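Local coordinates for protein pseudoalteromonas arctica PAMC 21717 (Pseudoalteromonas arctica, PDB 5YL7) that probably hydrolyses peptide bonds as a cold-active, calcium-binding serine protease of the subtilase family, at residues Arg45-Leu50 / Ser270-Gly275; Thr194-Ala199 / Asn216-Val221. One frame throughout, in Å; residues are numbered along the deposited sequence.

Contact 1. Residues Arg45-Leu50 / Ser270-Gly275; sequences RPHADL and SSDSYG. With CA (calcium ion), chain C.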
ATOM      1  N   ARG A  45       4.768  -6.325  11.618  1.00  5.94           N
ATOM      2  CA  ARG A  45       5.633  -6.561  12.777  1.00  6.92           C
ATOM      3  C   ARG A  45       6.172  -5.256  13.228  1.00  7.09           C
ATOM      4  O   ARG A  45       6.355  -4.297  12.427  1.00  6.94           O
ATOM      5  CB  ARG A  45       6.764  -7.511  12.427  1.00  7.63           C
ATOM      6  CG  ARG A  45       6.364  -8.891  12.013  1.00  7.40           C
ATOM      7  CD  ARG A  45       5.396  -9.577  12.905  1.00  7.42           C
ATOM      8  NE  ARG A  45       5.799  -9.546  14.312  1.00  6.84           N
ATOM      9  CZ  ARG A  45       4.986  -9.939  15.309  1.00  7.12           C
ATOM     10  NH1 ARG A  45       5.387  -9.755  16.555  1.00  7.78           N
ATOM     11  NH2 ARG A  45       3.835 -10.452  15.045  1.00  7.70           N
ATOM     12  N   PRO A  46       6.458  -5.087  14.527  1.00  7.18           N
ATOM     13  CA  PRO A  46       6.923  -3.808  15.094  1.00  7.04           C
ATOM     14  C   PRO A  46       8.398  -3.543  14.818  1.00  7.44           C
ATOM     15  O   PRO A  46       9.236  -3.334  15.727  1.00  8.14           O
ATOM     16  CB  PRO A  46       6.612  -3.977  16.597  1.00  7.69           C
ATOM     17  CG  PRO A  46       6.938  -5.407  16.790  1.00  7.05           C
ATOM     18  CD  PRO A  46       6.303  -6.108  15.603  1.00  6.89           C
ATOM     19  N   HIS A  47       8.721  -3.490  13.557  1.00  6.82           N
ATOM     20  CA  HIS A  47      10.107  -3.312  13.073  1.00  6.19           C
ATOM     21  C   HIS A  47      10.650  -2.047  13.701  1.00  6.06           C
ATOM     22  O   HIS A  47       9.976  -1.003  13.755  1.00  6.36           O
ATOM     23  CB  HIS A  47      10.056  -3.252  11.527  1.00  6.39           C
ATOM     24  CG  HIS A  47      11.395  -3.285  10.866  1.00  6.19           C
ATOM     25  ND1 HIS A  47      12.367  -2.322  11.045  1.00  6.52           N
ATOM     26  CD2 HIS A  47      11.817  -4.145   9.921  1.00  6.66           C
ATOM     27  CE1 HIS A  47      13.372  -2.641  10.225  1.00  6.73           C
ATOM     28  NE2 HIS A  47      13.053  -3.739   9.532  1.00  7.05           N
ATOM     29  N   ALA A  48      11.895  -2.106  14.092  1.00  5.93           N
ATOM     30  CA  ALA A  48      12.568  -0.934  14.658  1.00  6.10           C
ATOM     31  C   ALA A  48      12.550   0.310  13.838  1.00  6.48           C
ATOM     32  O   ALA A  48      12.588   1.443  14.311  1.00  7.38           O
ATOM     33  CB  ALA A  48      14.042  -1.252  14.992  1.00  7.64           C
ATOM     34  N   ASP A  49      12.473   0.110  12.466  1.00  6.33           N
ATOM     35  CA  ASP A  49      12.443   1.240  11.534  1.00  6.17           C
ATOM     36  C   ASP A  49      11.045   1.644  11.062  1.00  6.24           C
ATOM     37  O   ASP A  49      10.867   2.322  10.092  1.00  6.94           O
ATOM     38  CB  ASP A  49      13.351   1.021  10.318  1.00  6.83           C
ATOM     39  CG  ASP A  49      13.957   2.247   9.743  1.00  7.36           C
ATOM     40  OD1 ASP A  49      14.220   3.212  10.514  1.00  7.44           O
ATOM     41  OD2 ASP A  49      14.193   2.294   8.488  1.00  6.69           O
ATOM     42  N   LEU A  50      10.043   1.129  11.811  1.00  6.19           N
ATOM     43  CA  LEU A  50       8.609   1.382  11.461  1.00  6.00           C
ATOM     44  C   LEU A  50       7.780   1.747  12.685  1.00  6.37           C
ATOM     45  O   LEU A  50       6.848   2.552  12.576  1.00  6.39           O
ATOM     46  CB  LEU A  50       8.059   0.079  10.805  1.00  7.25           C
ATOM     47  CG  LEU A  50       6.607   0.150  10.341  1.00  7.79           C
ATOM     48  CD1 LEU A  50       6.405   1.276   9.313  1.00  9.06           C
ATOM     49  CD2 LEU A  50       6.199  -1.203   9.834  1.00  8.91           C
ATOM     50  N   SER A 270      10.616 -13.478  13.089  1.00  7.03           N
ATOM     51  CA  SER A 270      11.993 -13.489  13.632  1.00  6.88           C
ATOM     52  C   SER A 270      12.525 -12.081  13.567  1.00  7.46           C
ATOM     53  O   SER A 270      11.790 -11.076  13.694  1.00  6.31           O
ATOM     54  CB  SER A 270      12.783 -14.527  12.875  1.00  8.27           C
ATOM     55  OG  SER A 270      14.087 -14.693  13.410  1.00  9.76           O
ATOM     56  N   SER A 271      13.840 -11.983  13.449  1.00  8.47           N
ATOM     57  CA  SER A 271      14.469 -10.668  13.451  1.00  8.19           C
ATOM     58  C   SER A 271      13.994  -9.733  12.348  1.00  7.28           C
ATOM     59  O   SER A 271      13.651 -10.185  11.212  1.00  7.91           O
ATOM     60  CB  SER A 271      15.991 -10.810  13.427  1.00 12.13           C
ATOM     61  OG  SER A 271      16.324 -11.424  12.282  1.00 18.22           O
ATOM     62  N   ASP A 272      14.047  -8.450  12.577  1.00  6.79           N
ATOM     63  CA  ASP A 272      13.810  -7.396  11.601  1.00  6.90           C
ATOM     64  C   ASP A 272      14.792  -7.591  10.436  1.00  7.77           C
ATOM     65  O   ASP A 272      15.983  -7.852  10.645  1.00  9.15           O
ATOM     66  CB  ASP A 272      13.956  -6.043  12.187  1.00  7.02           C
ATOM     67  CG  ASP A 272      12.904  -5.675  13.247  1.00  7.64           C
ATOM     68  OD1 ASP A 272      11.808  -6.262  13.215  1.00  7.98           O
ATOM     69  OD2 ASP A 272      13.161  -4.666  13.962  1.00  9.36           O
ATOM     70  N   SER A 273      14.342  -7.251   9.220  1.00  6.82           N
ATOM     71  CA  SER A 273      15.236  -7.184   8.058  1.00  6.76           C
ATOM     72  C   SER A 273      14.762  -6.103   7.127  1.00  6.65           C
ATOM     73  O   SER A 273      13.738  -5.414   7.380  1.00  6.74           O
ATOM     74  CB  SER A 273      15.297  -8.547   7.447  1.00  7.63           C
ATOM     75  OG  SER A 273      14.043  -8.897   6.881  1.00  8.49           O
ATOM     76  N   TYR A 274      15.454  -5.947   6.010  1.00  6.74           N
ATOM     77  CA  TYR A 274      15.040  -5.127   4.882  1.00  6.61           C
ATOM     78  C   TYR A 274      15.027  -5.943   3.685  1.00  7.82           C
ATOM     79  O   TYR A 274      15.950  -6.786   3.508  1.00 10.72           O
ATOM     80  CB  TYR A 274      15.928  -3.904   4.697  1.00  7.51           C
ATOM     81  CG  TYR A 274      16.024  -3.049   5.924  1.00  7.63           C
ATOM     82  CD1 TYR A 274      15.045  -2.135   6.295  1.00  6.85           C
ATOM     83  CD2 TYR A 274      17.119  -3.193   6.833  1.00  8.02           C
ATOM     84  CE1 TYR A 274      15.091  -1.456   7.492  1.00  6.18           C
ATOM     85  CE2 TYR A 274      17.098  -2.524   8.035  1.00  8.66           C
ATOM     86  CZ  TYR A 274      16.137  -1.604   8.311  1.00  6.67           C
ATOM     87  OH  TYR A 274      16.112  -0.893   9.491  1.00  8.96           O
ATOM     88  N   GLY A 275      14.045  -5.877   2.821  1.00  6.41           N
ATOM     89  CA  GLY A 275      13.964  -6.728   1.673  1.00  6.49           C
ATOM     90  C   GLY A 275      13.348  -6.049   0.477  1.00  6.15           C
ATOM     91  O   GLY A 275      12.615  -5.070   0.573  1.00  5.66           O
TER
HETATM   92 CA    CA C 801      14.918   4.698   8.710  1.00  6.54          CA
HETATM   93  O   HOH W   1      11.694  -4.839  16.343  1.00 16.96           O

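Contact 2. Residues Thr194-Ala199 / Asn216-Val221; sequences TVVVIA and NGVVNV. With CA (calcium ion), chain F.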
ATOM      1  N   THR A 194     -12.240   9.736   3.090  1.00  6.27           N
ATOM      2  CA  THR A 194     -11.009   8.893   2.926  1.00  5.47           C
ATOM      3  C   THR A 194     -10.840   8.564   1.455  1.00  5.22           C
ATOM      4  O   THR A 194     -11.769   8.019   0.790  1.00  6.67           O
ATOM      5  CB  THR A 194     -11.187   7.609   3.674  1.00  5.85           C
ATOM      6  OG1 THR A 194     -11.494   7.909   5.066  1.00  7.53           O
ATOM      7  CG2 THR A 194      -9.969   6.730   3.603  1.00  6.16           C
ATOM      8  N   VAL A 195      -9.667   8.864   0.876  1.00  4.85           N
ATOM      9  CA  VAL A 195      -9.290   8.419  -0.466  1.00  4.98           C
ATOM     10  C   VAL A 195      -8.800   6.985  -0.420  1.00  4.60           C
ATOM     11  O   VAL A 195      -8.121   6.583   0.533  1.00  5.62           O
ATOM     12  CB  VAL A 195      -8.291   9.397  -1.111  1.00  5.36           C
ATOM     13  CG1 VAL A 195      -6.938   9.371  -0.438  1.00  5.19           C
ATOM     14  CG2 VAL A 195      -8.126   9.168  -2.615  1.00  6.03           C
ATOM     15  N   VAL A 196      -9.127   6.228  -1.463  1.00  4.53           N
ATOM     16  CA  VAL A 196      -8.865   4.783  -1.492  1.00  4.21           C
ATOM     17  C   VAL A 196      -7.896   4.476  -2.627  1.00  4.45           C
ATOM     18  O   VAL A 196      -8.273   4.711  -3.781  1.00  5.39           O
ATOM     19  CB  VAL A 196     -10.172   4.004  -1.615  1.00  5.29           C
ATOM     20  CG1 VAL A 196      -9.868   2.515  -1.568  1.00  6.35           C
ATOM     21  CG2 VAL A 196     -11.108   4.337  -0.470  1.00  6.01           C
ATOM     22  N   VAL A 197      -6.724   3.957  -2.305  1.00  4.34           N
ATOM     23  CA  VAL A 197      -5.679   3.648  -3.268  1.00  4.59           C
ATOM     24  C   VAL A 197      -5.480   2.173  -3.317  1.00  4.76           C
ATOM     25  O   VAL A 197      -5.316   1.538  -2.279  1.00  5.14           O
ATOM     26  CB  VAL A 197      -4.371   4.387  -2.823  1.00  5.11           C
ATOM     27  CG1 VAL A 197      -3.247   4.086  -3.836  1.00  5.87           C
ATOM     28  CG2 VAL A 197      -4.595   5.899  -2.753  1.00  5.16           C
ATOM     29  N   ILE A 198      -5.453   1.603  -4.553  1.00  4.82           N
ATOM     30  CA  ILE A 198      -5.518   0.165  -4.746  1.00  4.74           C
ATOM     31  C   ILE A 198      -4.514  -0.284  -5.789  1.00  4.76           C
ATOM     32  O   ILE A 198      -4.265   0.383  -6.805  1.00  5.59           O
ATOM     33  CB  ILE A 198      -6.932  -0.279  -5.173  1.00  5.53           C
ATOM     34  CG1 ILE A 198      -7.944   0.236  -4.127  1.00  6.38           C
ATOM     35  CG2 ILE A 198      -6.980  -1.799  -5.314  1.00  6.17           C
ATOM     36  CD1 ILE A 198      -9.390  -0.123  -4.385  1.00  8.49           C
ATOM     37  N   ALA A 199      -3.865  -1.423  -5.493  1.00  3.87           N
ATOM     38  CA  ALA A 199      -3.027  -2.125  -6.471  1.00  4.28           C
ATOM     39  C   ALA A 199      -3.838  -2.749  -7.564  1.00  5.13           C
ATOM     40  O   ALA A 199      -4.777  -3.507  -7.318  1.00  6.40           O
ATOM     41  CB  ALA A 199      -2.231  -3.172  -5.800  1.00  4.63           C
ATOM     42  N   ASN A 216     -15.491   1.422  -8.418  1.00  6.25           N
ATOM     43  CA  ASN A 216     -15.615   2.816  -8.711  1.00  5.95           C
ATOM     44  C   ASN A 216     -15.171   3.672  -7.531  1.00  4.97           C
ATOM     45  O   ASN A 216     -15.309   3.269  -6.379  1.00  5.93           O
ATOM     46  CB  ASN A 216     -17.007   3.223  -9.184  1.00  6.66           C
ATOM     47  CG  ASN A 216     -17.401   2.533 -10.455  1.00  8.83           C
ATOM     48  OD1 ASN A 216     -16.587   2.546 -11.407  1.00 12.75           O
ATOM     49  ND2 ASN A 216     -18.516   1.854 -10.502  1.00 10.26           N
ATOM     50  N   GLY A 217     -14.666   4.858  -7.830  1.00  4.84           N
ATOM     51  CA  GLY A 217     -14.237   5.804  -6.790  1.00  5.40           C
ATOM     52  C   GLY A 217     -12.941   5.499  -6.109  1.00  5.93           C
ATOM     53  O   GLY A 217     -12.768   5.878  -4.965  1.00  6.68           O
ATOM     54  N   VAL A 218     -12.033   4.835  -6.824  1.00  5.45           N
ATOM     55  CA  VAL A 218     -10.731   4.449  -6.272  1.00  5.13           C
ATOM     56  C   VAL A 218      -9.654   4.947  -7.148  1.00  5.09           C
ATOM     57  O   VAL A 218      -9.838   5.201  -8.336  1.00  5.57           O
ATOM     58  CB  VAL A 218     -10.630   2.912  -6.081  1.00  5.43           C
ATOM     59  CG1 VAL A 218     -11.798   2.364  -5.252  1.00  6.28           C
ATOM     60  CG2 VAL A 218     -10.536   2.150  -7.363  1.00  6.84           C
ATOM     61  N   VAL A 219      -8.452   5.017  -6.582  1.00  4.75           N
ATOM     62  CA  VAL A 219      -7.230   5.329  -7.359  1.00  4.98           C
ATOM     63  C   VAL A 219      -6.544   3.982  -7.622  1.00  4.69           C
ATOM     64  O   VAL A 219      -5.943   3.394  -6.709  1.00  4.43           O
ATOM     65  CB  VAL A 219      -6.293   6.265  -6.610  1.00  5.54           C
ATOM     66  CG1 VAL A 219      -5.109   6.623  -7.433  1.00  6.11           C
ATOM     67  CG2 VAL A 219      -7.039   7.521  -6.114  1.00  5.83           C
ATOM     68  N   ASN A 220      -6.652   3.489  -8.852  1.00  4.49           N
ATOM     69  CA  ASN A 220      -6.125   2.179  -9.230  1.00  4.68           C
ATOM     70  C   ASN A 220      -4.781   2.363  -9.876  1.00  4.76           C
ATOM     71  O   ASN A 220      -4.599   3.217 -10.782  1.00  5.30           O
ATOM     72  CB  ASN A 220      -7.087   1.456 -10.190  1.00  5.18           C
ATOM     73  CG  ASN A 220      -6.782  -0.008 -10.278  1.00  5.94           C
ATOM     74  OD1 ASN A 220      -6.252  -0.616  -9.391  1.00  6.44           O
ATOM     75  ND2 ASN A 220      -7.203  -0.622 -11.426  1.00  7.24           N
ATOM     76  N   VAL A 221      -3.801   1.615  -9.372  1.00  4.11           N
ATOM     77  CA  VAL A 221      -2.367   1.911  -9.622  1.00  4.67           C
ATOM     78  C   VAL A 221      -1.702   0.740 -10.340  1.00  4.08           C
ATOM     79  O   VAL A 221      -1.668  -0.392  -9.846  1.00  5.07           O
ATOM     80  CB  VAL A 221      -1.671   2.151  -8.288  1.00  4.23           C
ATOM     81  CG1 VAL A 221      -0.189   2.483  -8.507  1.00  4.32           C
ATOM     82  CG2 VAL A 221      -2.343   3.280  -7.523  1.00  4.64           C
TER
HETATM   83 CA    CA F 804     -10.326   5.858 -10.505  1.00  6.14          CA
HETATM   84  O   HOH W   2     -10.961   7.314  -3.405  1.00  6.87           O
HETATM   85  O   HOH W   3     -12.175   4.202  -9.983  1.00  9.20           O
HETATM   86  O   HOH W   4     -10.107   5.303 -13.310  1.00102.83           O
HETATM   87  O   HOH W   5     -11.562   6.861 -12.277  1.00 10.46           O
HETATM   88  O   HOH W   6     -10.231   3.872 -11.940  1.00 11.53           O
HETATM   89  O   HOH W   7     -12.207   6.974  -9.240  1.00 10.17           O

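Contact 1. Residues Arg45-Leu50 / Ser270-Gly275
The imidazole of H47 meets D272, S273 and Y274 where a loop of this subtilisin-like fold, following strand 36-41 of the parallel sheet, packs on the beta-hairpin formed by strands 258-263 and 272-277. H47 NE2 donates to S273 O at 2.8 Å; the acceptor lies in the ring plane, yet the nitrogen stands above the plane of the carbonyl. One face of the ring is covered by D272, whose CB sits 3.7 Å from the ring centroid in a CH-pi contact and whose carboxylate stacks almost parallel to the imidazole, the planes 5° apart. Y274 approaches obliquely, its ring plane turned 58° from the imidazole, and brings OH to 3.3 Å from H47 CE1. The same carboxylate of D272 also takes a backbone bond: D272 OD2 accepts a nearly straight bond from A48 N (2.9 Å), which reaches it from above the carboxylate plane; a water links this oxygen to P46 O.

The next shell fixes the rotation of the imidazole. Chi1 (-171°) sets CG anti to the backbone N; the turn of the ring then lets ND1 accept from D49 N, in the ring plane, at 2.8 Å, so both ring nitrogens are engaged. An alanine at H47 would probably leave S273 O and D49 N without these partners and open a gap between D272 and Y274. Beyond the ring, D49 leads to a calcium ion whose site is completed by D5, V111, N114, E116 and V118. Its carboxylate is bidentate, with OD1 at 2.4 Å and OD2 at 2.5 Å from the calcium, while D49 CB rests 3.5 Å from Y274 OH.

Contact 2. Residues Thr194-Ala199 / Asn216-Val221
V197, I198 and A199 pair in parallel register with V219, N220 and V221, joining two neighbouring strands of the central seven-stranded sheet of the subtilisin-like fold. The segments 195-199 and 219-221 run in directions 22° apart. Three backbone hydrogen bonds make the ladder: V219 N to V196 O at 2.8 Å, I198 N to V219 O, and V221 N to I198 O, the last noticeably bent at 138°. Ahead of the first of these bonds, at the N-terminal end, a water bridges the strands, accepting from V196 N and donating to G217 O.

Apolar contacts lie on both faces. On the face bearing V197, V219 and V221, CG2 of V219 meets CG2 of V195 at 4.0 Å, and V197 CG1 touches V221 CG2 at 3.9 Å. On the face of I198, the extended side chain (chi2 -179°) carries CD1 across to V218 CG1, 3.6 Å away, and V196 CG1 adds a looser contact to the same methyl. N220 brings OD1 to 3.4 Å from I198 O, two acceptors that do not bond, while its ND2 is held by N239.

Metal coordination uses a peptide of the ladder itself: the V218-V219 peptide gives its N-H to V196 O and its carbonyl oxygen, V218 O, to a calcium ion at 2.3 Å. D241, E307 and five waters also coordinate the ion; one of these waters accepts from V218 N.

Strand 167-170 continues the sheet on the far side of 195-199 through backbone bonds to V195, V197 and A199. Helix 280-297 covers V197, A199 and V221, while helix 303-312 packs on V195 through I306 and on V219 through E307.

How the contacts relate
Contacts 1 and 2 lie on opposite sides of the centre of the chain, their own centres 27 Å apart and their nearest atoms about 16 Å apart. In sequence, both segments of contact 2 fall within the 219 residues that separate the two segments of contact 1. Contact 1 is partly buried and joins a loop to a hairpin; contact 2 lies inside the central sheet. Each reaches a different calcium ion, through a side-chain carboxylate in the first and a main-chain carbonyl in the second. Contact 2 is related to the probable catalytic triad of D41, H100 and S281 through A199, whose side chain is close to those residues but makes no contact with them.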